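Local atomic coordinates of bacteriocin (Pseudomonas syringae pv. tomato, PDB entry 4FZL), a protein that degrades the cell-wall precursor lipid II as a colicin M-like bacteriocin, probably acting as a phosphatase, and binds calcium. Residues A[137-142]-A[176-181]; A[144-149]-A[170-175]; A[184-189]-A[234-239]. One frame throughout, in Å; residues are numbered along the deposited sequence. Where two conformers were deposited one is given.

Contact 1. Residues A[137-142]-A[176-181]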
ATOM      1  N   SER A 137     -30.254 -11.401 -11.238  1.00 46.61           N
ATOM      2  CA  SER A 137     -31.368 -10.647 -11.810  1.00 50.57           C
ATOM      3  C   SER A 137     -31.807 -11.249 -13.166  1.00 51.58           C
ATOM      4  O   SER A 137     -31.216 -12.259 -13.637  1.00 56.04           O
ATOM      5  CB  SER A 137     -31.018  -9.147 -11.921  1.00 64.53           C
ATOM      6  OG  SER A 137     -30.068  -8.878 -12.941  1.00 62.91           O
ATOM      7  N   ALA A 138     -32.859 -10.689 -13.733  1.00 45.32           N
ATOM      8  CA  ALA A 138     -33.542 -11.147 -14.994  1.00 53.23           C
ATOM      9  C   ALA A 138     -32.542 -11.378 -16.109  1.00 53.53           C
ATOM     10  O   ALA A 138     -32.063 -10.425 -16.706  1.00101.95           O
ATOM     11  CB  ALA A 138     -34.534 -10.131 -15.447  1.00 51.48           C
ATOM     12  N   ARG A 139     -32.216 -12.646 -16.361  1.00 58.08           N
ATOM     13  CA  ARG A 139     -31.241 -13.000 -17.394  1.00 67.60           C
ATOM     14  C   ARG A 139     -31.664 -14.061 -18.372  1.00 64.89           C
ATOM     15  O   ARG A 139     -32.245 -15.070 -17.978  1.00 61.47           O
ATOM     16  CB  ARG A 139     -29.966 -13.495 -16.756  1.00 68.33           C
ATOM     17  CG  ARG A 139     -28.905 -12.456 -16.809  1.00 56.56           C
ATOM     18  CD  ARG A 139     -27.752 -12.906 -15.971  1.00 44.73           C
ATOM     19  NE  ARG A 139     -27.392 -11.798 -15.087  1.00 40.12           N
ATOM     20  CZ  ARG A 139     -26.753 -10.693 -15.475  1.00 38.71           C
ATOM     21  NH1 ARG A 139     -26.365 -10.545 -16.749  1.00 40.85           N
ATOM     22  NH2 ARG A 139     -26.502  -9.741 -14.581  1.00 39.75           N
ATOM     23  N   PRO A 140     -31.289 -13.875 -19.652  1.00 65.81           N
ATOM     24  CA  PRO A 140     -31.524 -14.955 -20.598  1.00 66.51           C
ATOM     25  C   PRO A 140     -30.667 -16.179 -20.275  1.00 66.17           C
ATOM     26  O   PRO A 140     -29.573 -16.042 -19.716  1.00 60.23           O
ATOM     27  CB  PRO A 140     -31.125 -14.339 -21.948  1.00 74.01           C
ATOM     28  CG  PRO A 140     -30.173 -13.226 -21.625  1.00 65.31           C
ATOM     29  CD  PRO A 140     -30.516 -12.752 -20.237  1.00 63.60           C
ATOM     30  N   VAL A 141     -31.184 -17.357 -20.606  1.00 55.95           N
ATOM     31  CA  VAL A 141     -30.357 -18.546 -20.697  1.00 59.21           C
ATOM     32  C   VAL A 141     -29.351 -18.210 -21.793  1.00 68.54           C
ATOM     33  O   VAL A 141     -29.659 -17.434 -22.710  1.00 70.88           O
ATOM     34  CB  VAL A 141     -31.210 -19.779 -21.077  1.00 70.38           C
ATOM     35  CG1 VAL A 141     -30.344 -20.995 -21.443  1.00 75.37           C
ATOM     36  CG2 VAL A 141     -32.164 -20.101 -19.940  1.00 66.85           C
ATOM     37  N   GLY A 142     -28.148 -18.759 -21.686  1.00 53.50           N
ATOM     38  CA  GLY A 142     -27.055 -18.398 -22.571  1.00 58.05           C
ATOM     39  C   GLY A 142     -26.166 -17.351 -21.910  1.00 57.69           C
ATOM     40  O   GLY A 142     -26.080 -17.272 -20.678  1.00 46.56           O
ATOM     41  N   ILE A 176     -21.764 -13.768 -17.999  1.00 36.26           N
ATOM     42  CA  ILE A 176     -22.422 -14.827 -17.273  1.00 33.70           C
ATOM     43  C   ILE A 176     -23.028 -15.766 -18.290  1.00 44.24           C
ATOM     44  O   ILE A 176     -23.689 -15.316 -19.215  1.00 41.12           O
ATOM     45  CB  ILE A 176     -23.542 -14.260 -16.422  1.00 31.94           C
ATOM     46  CG1 ILE A 176     -22.978 -13.334 -15.363  1.00 39.33           C
ATOM     47  CG2 ILE A 176     -24.407 -15.372 -15.832  1.00 42.67           C
ATOM     48  CD1 ILE A 176     -24.022 -12.474 -14.750  1.00 37.68           C
ATOM     49  N   ASP A 177     -22.774 -17.065 -18.113  1.00 44.51           N
ATOM     50  CA  ASP A 177     -23.339 -18.122 -18.936  1.00 41.25           C
ATOM     51  C   ASP A 177     -24.300 -18.814 -18.003  1.00 46.51           C
ATOM     52  O   ASP A 177     -23.898 -19.258 -16.927  1.00 56.58           O
ATOM     53  CB  ASP A 177     -22.282 -19.154 -19.408  1.00 44.08           C
ATOM     54  CG  ASP A 177     -22.905 -20.247 -20.280  1.00 65.57           C
ATOM     55  OD1 ASP A 177     -23.801 -19.929 -21.093  1.00 64.09           O
ATOM     56  OD2 ASP A 177     -22.532 -21.425 -20.139  1.00 83.90           O
ATOM     57  N   LYS A 178     -25.560 -18.911 -18.410  1.00 51.01           N
ATOM     58  CA  LYS A 178     -26.578 -19.551 -17.592  1.00 44.35           C
ATOM     59  C   LYS A 178     -27.352 -20.613 -18.395  1.00 53.69           C
ATOM     60  O   LYS A 178     -27.588 -20.426 -19.585  1.00 66.02           O
ATOM     61  CB  LYS A 178     -27.560 -18.500 -17.069  1.00 49.85           C
ATOM     62  CG  LYS A 178     -28.561 -19.064 -16.073  1.00 50.96           C
ATOM     63  CD  LYS A 178     -29.558 -18.032 -15.571  1.00 46.41           C
ATOM     64  CE  LYS A 178     -29.950 -17.059 -16.663  1.00 63.26           C
ATOM     65  NZ  LYS A 178     -31.178 -16.242 -16.359  1.00 56.90           N
ATOM     66  N   ASN A 179     -27.713 -21.696 -17.689  1.00 70.48           N
ATOM     67  CA  ASN A 179     -28.609 -22.812 -18.104  1.00 73.25           C
ATOM     68  C   ASN A 179     -30.097 -22.501 -18.211  1.00 76.34           C
ATOM     69  O   ASN A 179     -30.579 -21.518 -17.648  1.00 91.89           O
ATOM     70  CB  ASN A 179     -28.565 -23.902 -17.012  1.00 70.21           C
ATOM     71  CG  ASN A 179     -27.650 -25.030 -17.336  1.00 82.79           C
ATOM     72  OD1 ASN A 179     -27.085 -25.104 -18.425  1.00105.67           O
ATOM     73  ND2 ASN A 179     -27.505 -25.945 -16.382  1.00 74.57           N
ATOM     74  N   ALA A 180     -30.845 -23.394 -18.859  1.00 72.91           N
ATOM     75  CA  ALA A 180     -32.303 -23.399 -18.661  1.00 79.24           C
ATOM     76  C   ALA A 180     -32.652 -23.944 -17.242  1.00 85.30           C
ATOM     77  O   ALA A 180     -33.732 -23.655 -16.715  1.00 97.86           O
ATOM     78  CB  ALA A 180     -33.044 -24.147 -19.787  1.00 61.95           C
ATOM     79  N   SER A 181     -31.741 -24.710 -16.630  1.00 69.23           N
ATOM     80  CA  SER A 181     -31.815 -25.049 -15.188  1.00 67.31           C
ATOM     81  C   SER A 181     -31.868 -23.830 -14.268  1.00 65.44           C
ATOM     82  O   SER A 181     -32.716 -23.758 -13.381  1.00 72.96           O
ATOM     83  CB  SER A 181     -30.612 -25.897 -14.748  1.00 80.24           C
ATOM     84  OG  SER A 181     -30.641 -27.197 -15.306  1.00 76.14           O
TER
HETATM   85  O   HOH W   1     -30.311 -14.771 -13.891  1.00 60.14           O

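Contact 2. Residues A[144-149]-A[170-175]. With EDO (1,2-ethanediol), chain G; EDO (1,2-ethanediol), chain F; EDO (1,2-ethanediol), chain E.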
ATOM      1  N   SER A 144     -24.735 -13.486 -21.074  1.00 41.30           N
ATOM      2  CA  SER A 144     -25.059 -12.078 -20.885  1.00 39.18           C
ATOM      3  C   SER A 144     -23.937 -11.383 -20.137  1.00 31.96           C
ATOM      4  O   SER A 144     -23.084 -12.020 -19.560  1.00 37.83           O
ATOM      5  CB  SER A 144     -26.373 -11.869 -20.111  1.00 46.41           C
ATOM      6  OG  SER A 144     -26.330 -12.534 -18.868  1.00 44.31           O
ATOM      7  N   SER A 145     -24.020 -10.073 -20.060  1.00 41.09           N
ATOM      8  CA  SER A 145     -22.932  -9.271 -19.568  1.00 29.71           C
ATOM      9  C   SER A 145     -23.198  -8.744 -18.140  1.00 25.18           C
ATOM     10  O   SER A 145     -24.381  -8.521 -17.742  1.00 27.89           O
ATOM     11  CB  SER A 145     -22.743  -8.138 -20.567  1.00 43.51           C
ATOM     12  OG  SER A 145     -23.656  -7.109 -20.289  1.00 56.60           O
ATOM     13  N   LEU A 146     -22.115  -8.519 -17.402  1.00 28.49           N
ATOM     14  CA  LEU A 146     -22.184  -7.960 -16.021  1.00 25.24           C
ATOM     15  C   LEU A 146     -21.099  -6.880 -15.927  1.00 24.23           C
ATOM     16  O   LEU A 146     -19.960  -7.122 -16.306  1.00 23.79           O
ATOM     17  CB  LEU A 146     -21.826  -9.029 -15.017  1.00 23.60           C
ATOM     18  CG  LEU A 146     -21.773  -8.608 -13.536  1.00 28.79           C
ATOM     19  CD1 LEU A 146     -23.214  -8.532 -13.111  1.00 30.07           C
ATOM     20  CD2 LEU A 146     -21.053  -9.577 -12.663  1.00 36.06           C
ATOM     21  N   ASP A 147     -21.413  -5.729 -15.359  1.00 22.58           N
ATOM     22  CA  ASP A 147     -20.410  -4.706 -15.161  1.00 19.98           C
ATOM     23  C   ASP A 147     -20.909  -3.870 -14.011  1.00 18.55           C
ATOM     24  O   ASP A 147     -21.662  -2.923 -14.242  1.00 20.95           O
ATOM     25  CB  ASP A 147     -20.185  -3.932 -16.472  1.00 22.89           C
ATOM     26  CG  ASP A 147     -18.894  -3.121 -16.533  1.00 27.97           C
ATOM     27  OD1 ASP A 147     -18.231  -3.022 -15.467  1.00 24.11           O
ATOM     28  OD2 ASP A 147     -18.490  -2.600 -17.655  1.00 31.54           O
ATOM     29  N   VAL A 148     -20.476  -4.159 -12.797  0.50 20.69           N
ATOM     30  CA  VAL A 148     -20.959  -3.433 -11.662  0.50 19.96           C
ATOM     31  C   VAL A 148     -19.826  -3.094 -10.717  0.50 19.56           C
ATOM     32  O   VAL A 148     -18.759  -3.712 -10.750  0.50 22.51           O
ATOM     33  CB  VAL A 148     -22.028  -4.255 -10.935  0.50 26.62           C
ATOM     34  CG1 VAL A 148     -23.190  -4.538 -11.882  0.50 31.31           C
ATOM     35  CG2 VAL A 148     -21.413  -5.547 -10.402  0.50 22.47           C
ATOM     36  N   ASN A 149     -20.060  -2.108  -9.879  1.00 18.69           N
ATOM     37  CA  ASN A 149     -19.037  -1.655  -8.949  1.00 19.80           C
ATOM     38  C   ASN A 149     -19.531  -1.822  -7.513  1.00 20.23           C
ATOM     39  O   ASN A 149     -20.747  -1.882  -7.252  1.00 25.58           O
ATOM     40  CB  ASN A 149     -18.783  -0.194  -9.170  1.00 18.98           C
ATOM     41  CG  ASN A 149     -18.575   0.184 -10.612  1.00 17.03           C
ATOM     42  OD1 ASN A 149     -19.334   1.131 -11.173  1.00 22.65           O
ATOM     43  ND2 ASN A 149     -17.716  -0.502 -11.258  1.00 17.13           N
ATOM     44  N   LEU A 170     -14.264  -1.439  -6.157  1.00 18.92           N
ATOM     45  CA  LEU A 170     -13.922  -2.431  -7.151  1.00 17.56           C
ATOM     46  C   LEU A 170     -14.961  -2.498  -8.243  1.00 18.02           C
ATOM     47  O   LEU A 170     -16.142  -2.076  -8.067  1.00 21.15           O
ATOM     48  CB  LEU A 170     -13.777  -3.803  -6.518  1.00 18.36           C
ATOM     49  CG  LEU A 170     -12.662  -3.902  -5.471  1.00 18.47           C
ATOM     50  CD1 LEU A 170     -12.567  -5.308  -4.861  1.00 23.33           C
ATOM     51  CD2 LEU A 170     -11.321  -3.571  -6.086  1.00 19.26           C
ATOM     52  N   ARG A 171     -14.495  -2.957  -9.407  1.00 19.40           N
ATOM     53  CA  ARG A 171     -15.363  -3.217 -10.535  1.00 19.98           C
ATOM     54  C   ARG A 171     -15.285  -4.670 -10.948  1.00 19.12           C
ATOM     55  O   ARG A 171     -14.196  -5.194 -11.083  1.00 20.06           O
ATOM     56  CB  ARG A 171     -14.937  -2.363 -11.729  1.00 18.67           C
ATOM     57  CG  ARG A 171     -15.690  -2.594 -13.021  1.00 19.65           C
ATOM     58  CD  ARG A 171     -15.133  -1.660 -14.045  1.00 23.07           C
ATOM     59  NE  ARG A 171     -15.759  -1.810 -15.335  1.00 24.72           N
ATOM     60  CZ  ARG A 171     -15.228  -1.348 -16.466  1.00 23.24           C
ATOM     61  NH1 ARG A 171     -13.985  -0.852 -16.467  1.00 30.69           N
ATOM     62  NH2 ARG A 171     -15.880  -1.513 -17.621  1.00 29.86           N
ATOM     63  N   LEU A 172     -16.432  -5.333 -11.100  1.00 21.92           N
ATOM     64  CA  LEU A 172     -16.524  -6.703 -11.572  1.00 20.66           C
ATOM     65  C   LEU A 172     -17.123  -6.640 -12.954  1.00 22.86           C
ATOM     66  O   LEU A 172     -18.272  -6.169 -13.123  1.00 20.96           O
ATOM     67  CB  LEU A 172     -17.418  -7.554 -10.651  1.00 23.83           C
ATOM     68  CG  LEU A 172     -17.488  -9.049 -10.989  1.00 25.27           C
ATOM     69  CD1 LEU A 172     -16.155  -9.822 -10.895  1.00 29.26           C
ATOM     70  CD2 LEU A 172     -18.596  -9.677 -10.101  1.00 30.47           C
ATOM     71  N   VAL A 173     -16.379  -7.133 -13.950  1.00 20.08           N
ATOM     72  CA  VAL A 173     -16.807  -6.978 -15.325  1.00 21.71           C
ATOM     73  C   VAL A 173     -16.525  -8.300 -16.065  1.00 23.12           C
ATOM     74  O   VAL A 173     -15.419  -8.879 -15.973  1.00 22.88           O
ATOM     75  CB  VAL A 173     -16.113  -5.753 -16.011  1.00 21.80           C
ATOM     76  CG1 VAL A 173     -14.592  -5.773 -15.832  1.00 25.20           C
ATOM     77  CG2 VAL A 173     -16.471  -5.722 -17.478  1.00 29.70           C
ATOM     78  N   GLY A 174     -17.545  -8.783 -16.761  1.00 22.35           N
ATOM     79  CA  GLY A 174     -17.441  -9.993 -17.525  1.00 27.14           C
ATOM     80  C   GLY A 174     -18.773 -10.467 -18.025  1.00 26.17           C
ATOM     81  O   GLY A 174     -19.712  -9.690 -18.243  1.00 27.75           O
ATOM     82  N   THR A 175     -18.827 -11.776 -18.269  1.00 31.38           N
ATOM     83  CA  THR A 175     -19.999 -12.403 -18.854  1.00 32.26           C
ATOM     84  C   THR A 175     -20.464 -13.549 -17.953  1.00 31.29           C
ATOM     85  O   THR A 175     -19.651 -14.235 -17.249  1.00 39.06           O
ATOM     86  CB  THR A 175     -19.701 -12.866 -20.321  1.00 39.22           C
ATOM     87  OG1 THR A 175     -18.658 -13.829 -20.334  1.00 51.39           O
ATOM     88  CG2 THR A 175     -19.297 -11.665 -21.257  1.00 49.04           C
TER
HETATM   89  C1  EDO G 305     -24.911  -3.278 -16.598  1.00 33.98           C
HETATM   90  O1  EDO G 305     -23.848  -3.304 -17.574  1.00 34.13           O
HETATM   91  C2  EDO G 305     -24.606  -3.874 -15.243  1.00 30.84           C
HETATM   92  O2  EDO G 305     -24.254  -5.228 -15.329  1.00 29.44           O
HETATM   93  C1  EDO F 304     -12.824   0.664 -19.259  1.00 34.00           C
HETATM   94  O1  EDO F 304     -12.083   1.805 -19.861  1.00 48.61           O
HETATM   95  C2  EDO F 304     -14.190   0.694 -19.893  1.00 29.58           C
HETATM   96  O2  EDO F 304     -14.836  -0.530 -20.264  1.00 37.76           O
HETATM   97  C1  EDO E 303     -11.968   0.318 -13.017  1.00 26.65           C
HETATM   98  O1  EDO E 303     -12.015  -0.053 -14.405  1.00 24.48           O
HETATM   99  C2  EDO E 303     -11.608   1.742 -12.845  1.00 24.82           C
HETATM  100  O2  EDO E 303     -10.324   2.043 -13.355  1.00 33.66           O

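Contact 3. Residues A[184-189]-A[234-239]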
ATOM      1  N   TRP A 184     -25.345 -21.153 -13.247  1.00 52.12           N
ATOM      2  CA  TRP A 184     -24.580 -20.129 -13.995  1.00 45.18           C
ATOM      3  C   TRP A 184     -23.128 -20.095 -13.616  1.00 46.96           C
ATOM      4  O   TRP A 184     -22.747 -20.477 -12.493  1.00 50.20           O
ATOM      5  CB  TRP A 184     -25.162 -18.731 -13.787  1.00 49.23           C
ATOM      6  CG  TRP A 184     -25.257 -18.358 -12.319  1.00 46.46           C
ATOM      7  CD1 TRP A 184     -26.363 -18.522 -11.474  1.00 49.22           C
ATOM      8  CD2 TRP A 184     -24.198 -17.779 -11.453  1.00 52.15           C
ATOM      9  NE1 TRP A 184     -26.076 -18.084 -10.199  1.00 55.26           N
ATOM     10  CE2 TRP A 184     -24.800 -17.620 -10.118  1.00 44.46           C
ATOM     11  CE3 TRP A 184     -22.875 -17.380 -11.644  1.00 48.39           C
ATOM     12  CZ2 TRP A 184     -24.083 -17.096  -9.043  1.00 61.27           C
ATOM     13  CZ3 TRP A 184     -22.159 -16.854 -10.543  1.00 40.70           C
ATOM     14  CH2 TRP A 184     -22.755 -16.706  -9.280  1.00 53.72           C
ATOM     15  N   THR A 185     -22.321 -19.657 -14.585  1.00 45.02           N
ATOM     16  CA  THR A 185     -20.910 -19.335 -14.383  1.00 48.48           C
ATOM     17  C   THR A 185     -20.622 -17.909 -14.833  1.00 42.11           C
ATOM     18  O   THR A 185     -21.160 -17.400 -15.868  1.00 41.38           O
ATOM     19  CB  THR A 185     -19.984 -20.299 -15.128  1.00 56.43           C
ATOM     20  OG1 THR A 185     -20.273 -21.614 -14.681  1.00 63.33           O
ATOM     21  CG2 THR A 185     -18.485 -20.000 -14.821  1.00 59.09           C
ATOM     22  N   PHE A 186     -19.819 -17.224 -14.018  1.00 43.13           N
ATOM     23  CA  PHE A 186     -19.353 -15.893 -14.347  1.00 38.60           C
ATOM     24  C   PHE A 186     -17.870 -16.026 -14.626  1.00 34.17           C
ATOM     25  O   PHE A 186     -17.167 -16.691 -13.873  1.00 41.64           O
ATOM     26  CB  PHE A 186     -19.572 -14.919 -13.179  1.00 40.32           C
ATOM     27  CG  PHE A 186     -18.862 -13.611 -13.378  1.00 30.72           C
ATOM     28  CD1 PHE A 186     -19.473 -12.565 -14.087  1.00 31.13           C
ATOM     29  CD2 PHE A 186     -17.542 -13.486 -12.988  1.00 30.71           C
ATOM     30  CE1 PHE A 186     -18.770 -11.371 -14.367  1.00 29.38           C
ATOM     31  CE2 PHE A 186     -16.836 -12.277 -13.274  1.00 27.66           C
ATOM     32  CZ  PHE A 186     -17.453 -11.247 -13.912  1.00 26.12           C
ATOM     33  N   SER A 187     -17.408 -15.464 -15.731  1.00 34.00           N
ATOM     34  CA  SER A 187     -15.974 -15.334 -16.016  0.50 35.84           C
ATOM     35  C   SER A 187     -15.702 -13.882 -16.348  1.00 28.78           C
ATOM     36  O   SER A 187     -16.410 -13.253 -17.137  1.00 29.21           O
ATOM     37  CB  SER A 187     -15.504 -16.226 -17.186  0.50 35.61           C
ATOM     38  OG  SER A 187     -15.922 -15.719 -18.461  0.50 45.33           O
ATOM     39  N   GLY A 188     -14.684 -13.335 -15.719  1.00 26.89           N
ATOM     40  CA  GLY A 188     -14.346 -11.998 -15.959  1.00 23.67           C
ATOM     41  C   GLY A 188     -13.211 -11.524 -15.162  1.00 23.28           C
ATOM     42  O   GLY A 188     -12.302 -12.293 -14.944  1.00 24.07           O
ATOM     43  N   GLU A 189     -13.270 -10.266 -14.725  1.00 24.66           N
ATOM     44  CA  GLU A 189     -12.118  -9.615 -14.072  1.00 21.83           C
ATOM     45  C   GLU A 189     -12.619  -8.651 -12.988  1.00 20.61           C
ATOM     46  O   GLU A 189     -13.716  -8.092 -13.097  1.00 21.00           O
ATOM     47  CB  GLU A 189     -11.366  -8.727 -15.109  1.00 30.98           C
ATOM     48  CG  GLU A 189     -10.638  -9.436 -16.229  1.00 39.47           C
ATOM     49  CD  GLU A 189      -9.976  -8.440 -17.183  1.00 45.64           C
ATOM     50  OE1 GLU A 189     -10.542  -7.350 -17.403  1.00 49.18           O
ATOM     51  OE2 GLU A 189      -8.868  -8.764 -17.689  1.00 75.52           O
ATOM     52  N   VAL A 234     -11.096 -13.593 -12.669  1.00 31.98           N
ATOM     53  CA  VAL A 234     -11.865 -14.411 -11.736  1.00 34.47           C
ATOM     54  C   VAL A 234     -12.994 -15.193 -12.382  1.00 38.77           C
ATOM     55  O   VAL A 234     -13.571 -14.742 -13.387  1.00 38.01           O
ATOM     56  CB  VAL A 234     -12.527 -13.569 -10.614  1.00 30.13           C
ATOM     57  CG1 VAL A 234     -11.417 -12.929  -9.739  1.00 43.13           C
ATOM     58  CG2 VAL A 234     -13.492 -12.538 -11.107  1.00 34.06           C
ATOM     59  N   THR A 235     -13.379 -16.286 -11.721  1.00 38.26           N
ATOM     60  CA  THR A 235     -14.497 -17.124 -12.117  0.50 40.13           C
ATOM     61  C   THR A 235     -15.366 -17.443 -10.891  1.00 44.03           C
ATOM     62  O   THR A 235     -14.826 -17.739  -9.810  1.00 45.30           O
ATOM     63  CB  THR A 235     -13.943 -18.397 -12.745  0.50 36.94           C
ATOM     64  OG1 THR A 235     -13.095 -19.042 -11.794  0.50 40.38           O
ATOM     65  CG2 THR A 235     -13.111 -18.032 -13.956  0.50 32.12           C
ATOM     66  N   VAL A 236     -16.675 -17.401 -11.060  1.00 38.95           N
ATOM     67  CA  VAL A 236     -17.604 -17.640  -9.981  1.00 47.72           C
ATOM     68  C   VAL A 236     -18.775 -18.384 -10.580  1.00 41.56           C
ATOM     69  O   VAL A 236     -19.234 -18.060 -11.693  1.00 39.72           O
ATOM     70  CB  VAL A 236     -18.116 -16.323  -9.331  1.00 46.88           C
ATOM     71  CG1 VAL A 236     -18.894 -16.649  -8.075  1.00 46.77           C
ATOM     72  CG2 VAL A 236     -16.963 -15.386  -8.970  1.00 59.40           C
ATOM     73  N   SER A 237     -19.252 -19.385  -9.861  1.00 49.17           N
ATOM     74  CA  SER A 237     -20.454 -20.083 -10.284  1.00 47.39           C
ATOM     75  C   SER A 237     -21.518 -20.141  -9.182  1.00 63.77           C
ATOM     76  O   SER A 237     -21.237 -19.873  -8.011  1.00 51.54           O
ATOM     77  CB  SER A 237     -20.070 -21.479 -10.725  1.00 57.79           C
ATOM     78  OG  SER A 237     -19.133 -21.387 -11.784  1.00 70.97           O
ATOM     79  N   GLY A 238     -22.759 -20.432  -9.567  1.00 49.99           N
ATOM     80  CA  GLY A 238     -23.802 -20.695  -8.565  1.00 57.53           C
ATOM     81  C   GLY A 238     -25.096 -21.214  -9.135  1.00 61.02           C
ATOM     82  O   GLY A 238     -25.105 -21.679 -10.281  1.00 52.95           O
ATOM     83  N   ASN A 239     -26.170 -21.122  -8.324  1.00 68.42           N
ATOM     84  CA  ASN A 239     -27.547 -21.517  -8.706  1.00 67.53           C
ATOM     85  C   ASN A 239     -28.718 -20.616  -8.259  1.00 64.54           C
ATOM     86  O   ASN A 239     -29.642 -20.414  -9.032  1.00109.11           O
ATOM     87  CB  ASN A 239     -27.832 -22.951  -8.279  1.00 52.24           C
ATOM     88  CG  ASN A 239     -27.772 -23.898  -9.451  1.00 44.87           C
ATOM     89  OD1 ASN A 239     -26.677 -24.325  -9.857  1.00 61.74           O
ATOM     90  ND2 ASN A 239     -28.950 -24.136 -10.092  1.00 61.14           N
TER

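Contact 1. Residues A[137-142]-A[176-181]
G142 and K178 form one antiparallel hydrogen-bonded pair: G142 N gives a nearly straight bond (2.7 Å, 171° at the hydrogen) to K178 O, K178 N returns one of 2.8 Å to G142 O, and overall 139-142 runs at 84° to 176-180. The backbone angles of G142 would press a CB against the carbonyl oxygen of V141, which suits glycine here. The two V141 methyls pack where strand 167-178 ends: CG1, anti to the backbone N (chi1 169°), lies 3.4 Å from K178 O, whereas CG2 touches N179 O at 3.1 Å and packs on CB of A180. R139 and I176 cross at about a right angle, with I176 CD1 centred over one face of the guanidinium, 3.3 Å above its plane. That group is held by bonds from NE to I135 O, from NH2 to V134 O, and from NH1 to S144 OG and S145 O; the negative end of helix 129-135 would favour its charge. The K178 chain bends at chi3 toward the loop; NZ is modelled bonded to a water that also bonds S137 O, but lies implausibly near R139 O, so its position and that link are doubtful. D177 points its CB away from the loop; it binds magnesium in another crystal of this protein, though none is bound here. The loop leaves helix 129-135 and enters strand 142-153 beside the end of strand 167-178, while on the other flank D177 pairs through its backbone with T185 of strand 184-197, and I176 packs on W184 and F186.

Contact 2. Residues A[144-149]-A[170-175]
L146 and V148 each exchange two backbone hydrogen bonds, with G174 and L172 respectively, in a regular antiparallel pairing of neighbouring strands in the mixed sheet; the segment axes approach to 4.6 Å at 176°. Side chains alternate between a mostly polar face, where V173 sits among S145, D147, N149, R171 and T175, and an apolar one with L146, V148 and L172. On the polar face R171 stretches out fully from CG to NE, CG lying anti to the backbone N (chi1 176°). Its CB and CG run beside N149, whose ND2 sits 3.4 Å from R171 CB. CD passes O1 of an ethanediol, probably from the crystallisation liquor, which also accepts from NH1; NE then meets D147 OD1 at 2.8 Å in an almost straight bond (176°). NH2 takes D147 OD2, also at 2.8 Å, so the salt bridge is a side-on, two-nitrogen grip on the syn lone pairs, with carboxylate and guanidinium nearly coplanar. A second ethanediol accepts from NH2, while V173 CG1 covers one face toward the rim. The like charge of R191 lies close to NH1, and the D147 carboxylate would offset this crowding of charge. On the opposite face L146 CD2 meets L172 CD2 at 3.6 Å, under helix 129-135 and next to F186 of strand 184-197; L146 packs on V134 and I135, L172 on V131. Across from strand 167-178, on the other edge of 144-149, a third ethanediol accepts the backbone hydrogen of D147, its O2 lying 2.9 Å from D147 N.

Contact 3. Residues A[184-189]-A[234-239]
V236 O accepts the backbone hydrogen of F186, 2.5 Å from F186 N and nearly along the C=O axis, a length unusually short for such a bond and not to be relied on exactly; it also receives a CA-H contact from T185 CA at 3.4 Å. V236 N answers to F186 O, and equivalent two-way exchanges join W184 with G238 and G188 with V234. W184 dominates the apolar side. Its CG lies between the backbone N and the carbonyl carbon (chi1 55°), and the indole lies over the opposing backbone. G238 N sits 3.3 Å above the ring centre, G238 CA makes a CH-pi contact 3.9 Å from the centroid of the six-membered ring, and the carbonyl carbon of S237 lies above the same face nearer the rim. A CB on G238 would collide with W184 CZ2; the bare glycine lets the ring face come close to the backbone. The ladder is a regular antiparallel pairing at 168°, in which 232-238, the last strand of the chain, joins strand 184-197 of the mixed sheet. Along the same face CH2 of W184 touches V236 CG1 at 4.0 Å. F186 offers its ring edge to V234, CE2 meeting CG2 as the two side chains cross. Here too a glycine makes room: a CB on G188 would strike F186 CZ. M132 and I135 of helix 129-135 touch the indole, whose NE1 makes a weak hydrogen bond to Q136, and V236 packs on I125 and R126. The opposite face is hydroxyl-rich and largely exposed; T185 OG1 and S237 OG share a hydrogen bond of 3.1 Å across a non-hydrogen-bonded pair, and the side chain of T185 lies about 5 Å from that of D177.

How the contacts relate
All three contacts belong to one sheet, far from the chain's centre. Contact 2 is the most buried, though only partly so; contacts 1 and 3 are surface contacts. Contacts 1 and 2 share strand 167-178, which also borders strand 184-197 of contact 3, T175 and V173 bonding through their backbones to S187 and E189. Contacts 2 and 3 are full ladders with an apolar face shared through F186; contact 1 has a single bridged pair, with loop side chains meeting those of the strand end. The polar chemistry differs: an arginine over an isoleucine methyl, bonded to helix-end carbonyls and S144, in contact 1, an exposed-face salt bridge in contact 2, paired hydroxyls in contact 3.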